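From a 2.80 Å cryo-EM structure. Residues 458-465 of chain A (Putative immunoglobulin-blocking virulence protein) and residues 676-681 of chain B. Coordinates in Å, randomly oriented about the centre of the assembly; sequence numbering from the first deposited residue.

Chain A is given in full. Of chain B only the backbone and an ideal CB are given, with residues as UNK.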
ATOM      1  N   ASN A 458       8.645  -4.388 -15.801  1.00 70.46           N
ATOM      2  CA  ASN A 458       7.738  -3.470 -16.480  1.00 70.46           C
ATOM      3  C   ASN A 458       6.364  -4.123 -16.609  1.00 70.46           C
ATOM      4  O   ASN A 458       6.246  -5.170 -17.233  1.00 70.46           O
ATOM      5  CB  ASN A 458       8.299  -3.125 -17.867  1.00 70.46           C
ATOM      6  CG  ASN A 458       9.477  -2.194 -17.949  1.00 70.46           C
ATOM      7  OD1 ASN A 458      10.079  -2.054 -18.975  1.00 70.46           O
ATOM      8  ND2 ASN A 458       9.863  -1.515 -16.918  1.00 70.46           N
ATOM      9  N   SER A 459       5.319  -3.523 -16.051  1.00 69.00           N
ATOM     10  CA  SER A 459       4.010  -4.168 -15.912  1.00 69.00           C
ATOM     11  C   SER A 459       3.191  -4.236 -17.200  1.00 69.00           C
ATOM     12  O   SER A 459       2.286  -5.050 -17.328  1.00 69.00           O
ATOM     13  CB  SER A 459       3.208  -3.447 -14.837  1.00 69.00           C
ATOM     14  OG  SER A 459       3.970  -3.315 -13.657  1.00 69.00           O
ATOM     15  N   ASP A 460       3.504  -3.410 -18.186  1.00 77.10           N
ATOM     16  CA  ASP A 460       2.881  -3.368 -19.507  1.00 77.10           C
ATOM     17  C   ASP A 460       3.608  -4.247 -20.540  1.00 77.10           C
ATOM     18  O   ASP A 460       3.230  -4.258 -21.706  1.00 77.10           O
ATOM     19  CB  ASP A 460       2.808  -1.915 -19.999  1.00 77.10           C
ATOM     20  CG  ASP A 460       4.176  -1.267 -20.243  1.00 77.10           C
ATOM     21  OD1 ASP A 460       5.121  -1.495 -19.456  1.00 77.10           O
ATOM     22  OD2 ASP A 460       4.299  -0.501 -21.227  1.00 77.10           O
ATOM     23  N   GLN A 461       4.652  -4.972 -20.135  1.00 72.70           N
ATOM     24  CA  GLN A 461       5.463  -5.857 -20.973  1.00 72.70           C
ATOM     25  C   GLN A 461       4.607  -6.883 -21.733  1.00 72.70           C
ATOM     26  O   GLN A 461       3.876  -7.664 -21.130  1.00 72.70           O
ATOM     27  CB  GLN A 461       6.468  -6.530 -20.040  1.00 72.70           C
ATOM     28  CG  GLN A 461       7.405  -7.552 -20.681  1.00 72.70           C
ATOM     29  CD  GLN A 461       8.349  -8.234 -19.708  1.00 72.70           C
ATOM     30  OE1 GLN A 461       9.211  -8.997 -20.082  1.00 72.70           O
ATOM     31  NE2 GLN A 461       8.260  -8.016 -18.421  1.00 72.70           N
ATOM     32  N   ALA A 462       4.684  -6.873 -23.061  1.00 73.24           N
ATOM     33  CA  ALA A 462       3.858  -7.694 -23.927  1.00 73.24           C
ATOM     34  C   ALA A 462       4.445  -9.096 -24.125  1.00 73.24           C
ATOM     35  O   ALA A 462       5.662  -9.263 -24.198  1.00 73.24           O
ATOM     36  CB  ALA A 462       3.676  -6.959 -25.253  1.00 73.24           C
ATOM     37  N   PHE A 463       3.584 -10.107 -24.282  1.00 69.37           N
ATOM     38  CA  PHE A 463       3.974 -11.503 -24.518  1.00 69.37           C
ATOM     39  C   PHE A 463       3.238 -12.189 -25.679  1.00 69.37           C
ATOM     40  O   PHE A 463       3.643 -13.289 -26.045  1.00 69.37           O
ATOM     41  CB  PHE A 463       3.858 -12.329 -23.229  1.00 69.37           C
ATOM     42  CG  PHE A 463       4.840 -11.955 -22.151  1.00 69.37           C
ATOM     43  CD1 PHE A 463       6.151 -12.434 -22.238  1.00 69.37           C
ATOM     44  CD2 PHE A 463       4.467 -11.132 -21.082  1.00 69.37           C
ATOM     45  CE1 PHE A 463       7.098 -12.061 -21.284  1.00 69.37           C
ATOM     46  CE2 PHE A 463       5.410 -10.774 -20.112  1.00 69.37           C
ATOM     47  CZ  PHE A 463       6.731 -11.229 -20.222  1.00 69.37           C
ATOM     48  N   LYS A 464       2.230 -11.566 -26.315  1.00 69.77           N
ATOM     49  CA  LYS A 464       1.467 -12.168 -27.427  1.00 69.77           C
ATOM     50  C   LYS A 464       2.361 -12.579 -28.607  1.00 69.77           C
ATOM     51  O   LYS A 464       2.104 -13.605 -29.226  1.00 69.77           O
ATOM     52  CB  LYS A 464       0.314 -11.246 -27.892  1.00 69.77           C
ATOM     53  CG  LYS A 464      -0.834 -11.081 -26.883  1.00 69.77           C
ATOM     54  CD  LYS A 464      -2.045 -10.328 -27.455  1.00 69.77           C
ATOM     55  CE  LYS A 464      -3.199 -10.190 -26.448  1.00 69.77           C
ATOM     56  NZ  LYS A 464      -4.381  -9.476 -26.992  1.00 69.77           N
ATOM     57  N   ASP A 465       3.455 -11.864 -28.864  1.00 74.30           N
ATOM     58  CA  ASP A 465       4.441 -12.193 -29.904  1.00 74.30           C
ATOM     59  C   ASP A 465       5.357 -13.383 -29.548  1.00 74.30           C
ATOM     60  O   ASP A 465       5.826 -14.091 -30.434  1.00 74.30           O
ATOM     61  CB  ASP A 465       5.286 -10.952 -30.215  1.00 74.30           C
ATOM     62  CG  ASP A 465       4.487  -9.737 -30.695  1.00 74.30           C
ATOM     63  OD1 ASP A 465       3.323  -9.877 -31.138  1.00 74.30           O
ATOM     64  OD2 ASP A 465       5.035  -8.614 -30.651  1.00 74.30           O
TER
ATOM     65  N   UNK B 676      -3.824   3.583 -15.015  1.00 68.48           N
ATOM     66  CA  UNK B 676      -2.999   4.036 -16.152  1.00 68.48           C
ATOM     67  C   UNK B 676      -2.234   2.899 -16.868  1.00 68.48           C
ATOM     68  O   UNK B 676      -1.521   3.170 -17.826  1.00 68.48           O
ATOM     69  CB  UNK B 676      -1.994   5.079 -15.658  1.00 68.48           C
ATOM     70  N   UNK B 677      -2.360   1.640 -16.437  1.00 73.38           N
ATOM     71  CA  UNK B 677      -1.571   0.516 -16.972  1.00 73.38           C
ATOM     72  C   UNK B 677      -1.931   0.244 -18.450  1.00 73.38           C
ATOM     73  O   UNK B 677      -3.028  -0.208 -18.774  1.00 73.38           O
ATOM     74  CB  UNK B 677      -1.807  -0.742 -16.133  1.00 73.38           C
ATOM     75  N   UNK B 678      -0.989   0.488 -19.361  1.00 78.83           N
ATOM     76  CA  UNK B 678      -1.112   0.241 -20.804  1.00 78.83           C
ATOM     77  C   UNK B 678      -0.875  -1.235 -21.200  1.00 78.83           C
ATOM     78  O   UNK B 678       0.046  -1.559 -21.952  1.00 78.83           O
ATOM     79  CB  UNK B 678      -0.120   1.132 -21.554  1.00 78.83           C
ATOM     80  N   UNK B 679      -1.735  -2.135 -20.718  1.00 77.30           N
ATOM     81  CA  UNK B 679      -1.782  -3.559 -21.102  1.00 77.30           C
ATOM     82  C   UNK B 679      -2.014  -3.729 -22.607  1.00 77.30           C
ATOM     83  O   UNK B 679      -2.801  -2.988 -23.194  1.00 77.30           O
ATOM     84  CB  UNK B 679      -2.885  -4.281 -20.325  1.00 77.30           C
ATOM     85  N   UNK B 680      -1.398  -4.719 -23.240  1.00 78.95           N
ATOM     86  CA  UNK B 680      -1.616  -5.015 -24.658  1.00 78.95           C
ATOM     87  C   UNK B 680      -3.090  -5.319 -24.969  1.00 78.95           C
ATOM     88  O   UNK B 680      -3.778  -6.023 -24.231  1.00 78.95           O
ATOM     89  CB  UNK B 680      -0.744  -6.199 -25.080  1.00 78.95           C
ATOM     90  N   UNK B 681      -3.600  -4.750 -26.054  1.00 78.16           N
ATOM     91  CA  UNK B 681      -4.998  -4.868 -26.453  1.00 78.16           C
ATOM     92  C   UNK B 681      -6.009  -4.062 -25.637  1.00 78.16           C
ATOM     93  O   UNK B 681      -7.202  -4.137 -25.913  1.00 78.16           O
ATOM     94  CB  UNK B 681      -5.397  -6.344 -26.392  1.00 78.16           C
TER

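The two stretches run in nearly the same direction, their end-to-end lines 10° apart. No backbone-to-backbone hydrogen bond joins them; the two that cross each use a side chain of chain B, one meeting the carboxylate of D460(A), the other the backbone NH of F463(A).

Position 676 has nothing of chain A within 5.5 Å of its ideal CB, so this contact hardly restricts the choice. The deposited L676(B) takes no part.

At 677 the CA-to-CB bond points sideways, and again no atom of chain A lies within 5.5 Å of the ideal CB. A side chain of moderate length could still reach the backbone of S459(A), and an aliphatic or small polar group would be tolerated. I677(B) is found; its CG2 lies 4.5 Å from S459(A) O, a loose packing contact.

Position 678 is more telling. Its CB also points sideways, but D460(A) OD2 lies 4.7 Å from the ideal CB of 678, an acceptor within reach of a short side chain. An acidic residue would bring like charges together; asparagine or histidine would suit well, a serine or threonine hydroxyl would barely reach, and a basic residue might fold back. The deposited N678(B), with chi1 in p, brings its amide nearer than its CB direction suggests: ND2 donates to D460(A) OD2 at 2.5 Å, a very short hydrogen bond with an N-H...O angle of 130°.

At 679 CA-to-CB points away, although its CA lies 4.9 Å from the CA of D460(A). This leaves room for many residues, long polar ones included. K679(B) is extended (chi2 to chi4 all t), its side chain comes no nearer than 5.2 Å to the chain A stretch, and its NZ is hydrogen-bonded elsewhere in the structure.

Position 680 faces chain A directly, its ideal CB 4.5 Å from A462(A) CB and 4.9 Å from K464(A) CE. Beyond the small alanine lies the backbone NH of F463(A), just before a helix, so a long acceptor is favoured: glutamate or glutamine. E680(B) meets this need. Its OE2 accepts a hydrogen bond from F463(A) N at 3.1 Å, while passing 3.0 Å from A462(A) CA, and its CG packs 4.2 Å from K464(A) CE. More of its surface is covered by chain A than that of any other residue in this stretch.

At 681 phi is 74°, which by itself favours glycine, though asparagine or aspartate can adopt such values. An ideal CB would sit 3.3 Å from K464(A) NZ, close but not prohibitive, and a small acidic side chain might suit that charge; the positive phi is the stronger argument. G681(B) leaves that space free.

Chain B 676-681: LINKEG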
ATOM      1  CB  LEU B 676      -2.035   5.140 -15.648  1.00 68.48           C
ATOM      2  CG  LEU B 676      -2.543   6.584 -15.786  1.00 68.48           C
ATOM      3  CD1 LEU B 676      -3.942   6.797 -15.227  1.00 68.48           C
ATOM      4  CD2 LEU B 676      -1.595   7.531 -15.066  1.00 68.48           C
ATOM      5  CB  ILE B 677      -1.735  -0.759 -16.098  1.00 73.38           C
ATOM      6  CG1 ILE B 677      -1.681  -0.544 -14.566  1.00 73.38           C
ATOM      7  CG2 ILE B 677      -0.694  -1.814 -16.512  1.00 73.38           C
ATOM      8  CD1 ILE B 677      -0.391   0.041 -13.997  1.00 73.38           C
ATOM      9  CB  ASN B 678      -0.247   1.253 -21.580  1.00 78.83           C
ATOM     10  CG  ASN B 678       1.176   1.362 -21.074  1.00 78.83           C
ATOM     11  OD1 ASN B 678       1.470   2.105 -20.165  1.00 78.83           O
ATOM     12  ND2 ASN B 678       2.100   0.647 -21.624  1.00 78.83           N
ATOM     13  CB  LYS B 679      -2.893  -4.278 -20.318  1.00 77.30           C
ATOM     14  CG  LYS B 679      -2.659  -4.298 -18.807  1.00 77.30           C
ATOM     15  CD  LYS B 679      -3.669  -5.151 -18.046  1.00 77.30           C
ATOM     16  CE  LYS B 679      -3.302  -5.222 -16.581  1.00 77.30           C
ATOM     17  NZ  LYS B 679      -4.161  -6.134 -15.818  1.00 77.30           N
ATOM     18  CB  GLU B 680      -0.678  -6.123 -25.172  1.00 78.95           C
ATOM     19  CG  GLU B 680      -0.746  -7.482 -24.467  1.00 78.95           C
ATOM     20  CD  GLU B 680       0.270  -7.617 -23.327  1.00 78.95           C
ATOM     21  OE1 GLU B 680       0.262  -6.797 -22.390  1.00 78.95           O
ATOM     22  OE2 GLU B 680       1.089  -8.544 -23.364  1.00 78.95           O
TER
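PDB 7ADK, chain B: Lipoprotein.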